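Local coordinates for ubiquinone biosynthesis protein UbiJ (PDB 6H6O), which binds hydrophobic ubiquinone biosynthetic intermediates through its SCP2 domain and is essential for the stability of the Ubi complex that makes ubiquinone aerobically, at the calcium ion site. Numbering follows the deposited sequence.

The calcium ion site. Residues 93-94, 124, 127. With CA (calcium ion), chain B.
In the SCP2 lipid-binding domain of UbiJ, a calcium ion bridges the loop ahead of helix 95-104 to the C-terminal end of helix 113-128. Its observed ligands are all oxygens in a near square-pyramidal array, though further waters may be unseen. The main-chain carbonyl O of Arg93 is 2.5 Å from CA. Almost across the metal from it, at an O-CA-OE1 angle of 152°, comes the carboxylate OE1 of Glu127, a longer bond of 2.9 Å to CA. Two waters, each 2.6 Å from CA, face each other over the remaining corners of the base. Asp124 supplies the apex, with its carboxylate OD1 2.7 Å from CA.

Each carboxylate binds through one oxygen: Asp124 OD2 is turned away, 4.3 Å from the calcium ion, and Glu127 OE2 lies farther off. The Glu127 group meets the metal end-on, with a nearly straight angle of 171° at OE1 between CD and the calcium ion, whereas Asp124 approaches with a bent geometry at OD1. One helical turn separates the two acidic residues, and each has CG anti to the backbone N (chi1 -165° in Asp124). The short Asp124 arm and the extended Glu127 chain thus converge on the same ion, whose charge would be expected to offset their mutual repulsion.

Among the ligands seen, one carbonyl, two carboxylates and waters hold the ion. The calcium may come from crystallisation; the structure alone does not show a role in lipid binding. Arg93 is poorly ordered, and as modelled its extended side chain runs away from the ion, while its CB lies 4.0 Å from CA on the side opposite Asp124 OD1.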
ATOM      1  N   ARG A  93      15.783   4.941  -2.839  1.00 41.83           N
ATOM      2  CA  ARG A  93      16.386   5.860  -1.863  1.00 41.55           C
ATOM      3  C   ARG A  93      16.919   7.149  -2.490  1.00 43.69           C
ATOM      4  O   ARG A  93      16.823   8.208  -1.866  1.00 43.25           O
ATOM      5  CB  ARG A  93      17.490   5.158  -1.056  1.00 43.50           C
ATOM      6  CG  ARG A  93      16.985   3.998  -0.204  1.00 57.25           C
ATOM      7  CD  ARG A  93      18.123   3.181   0.379  1.00 70.91           C
ATOM      8  NE  ARG A  93      17.628   2.056   1.175  1.00 83.59           N
ATOM      9  CZ  ARG A  93      17.397   0.836   0.696  1.00101.76           C
ATOM     10  NH1 ARG A  93      16.949  -0.122   1.496  1.00 89.65           N
ATOM     11  NH2 ARG A  93      17.611   0.567  -0.587  1.00 91.18           N
ATOM     12  N   ASP A  94      17.494   7.059  -3.705  1.00 38.71           N
ATOM     13  CA  ASP A  94      18.075   8.198  -4.433  1.00 38.08           C
ATOM     14  C   ASP A  94      18.231   7.881  -5.928  1.00 42.03           C
ATOM     15  O   ASP A  94      17.938   6.757  -6.344  1.00 41.38           O
ATOM     16  CB  ASP A  94      19.439   8.609  -3.816  1.00 40.67           C
ATOM     17  CG  ASP A  94      20.389   7.465  -3.500  1.00 52.75           C
ATOM     18  OD1 ASP A  94      20.488   6.526  -4.324  1.00 52.74           O
ATOM     19  OD2 ASP A  94      21.071   7.534  -2.453  1.00 60.83           O
ATOM     20  N   ASP A 124      13.551  11.864  -1.759  1.00 20.53           N
ATOM     21  CA  ASP A 124      14.841  11.918  -1.060  1.00 21.46           C
ATOM     22  C   ASP A 124      14.923  13.211  -0.217  1.00 22.46           C
ATOM     23  O   ASP A 124      15.245  13.156   0.968  1.00 21.06           O
ATOM     24  CB  ASP A 124      16.002  11.850  -2.068  1.00 24.73           C
ATOM     25  CG  ASP A 124      17.368  11.540  -1.454  1.00 39.03           C
ATOM     26  OD1 ASP A 124      17.416  11.186  -0.258  1.00 38.18           O
ATOM     27  OD2 ASP A 124      18.388  11.642  -2.182  1.00 48.54           O
ATOM     28  N   GLU A 127      12.592  13.252   2.900  1.00 22.90           N
ATOM     29  CA  GLU A 127      13.163  12.516   4.025  1.00 24.39           C
ATOM     30  C   GLU A 127      14.215  13.400   4.721  1.00 26.79           C
ATOM     31  O   GLU A 127      14.303  13.400   5.955  1.00 25.92           O
ATOM     32  CB  GLU A 127      13.806  11.231   3.518  1.00 27.11           C
ATOM     33  CG  GLU A 127      14.028  10.181   4.593  1.00 40.95           C
ATOM     34  CD  GLU A 127      14.856   8.981   4.168  1.00 69.85           C
ATOM     35  OE1 GLU A 127      15.504   9.042   3.096  1.00 59.56           O
ATOM     36  OE2 GLU A 127      14.880   7.985   4.927  1.00 70.08           O
TER
HETATM   37 CA    CA B 206      16.825   8.725   0.587  1.00 58.27          CA
HETATM   38  O   HOH W   1      14.400   8.491  -0.280  1.00 47.67           O
HETATM   39  O   HOH W   2      18.719   9.851   1.912  1.00 61.90           O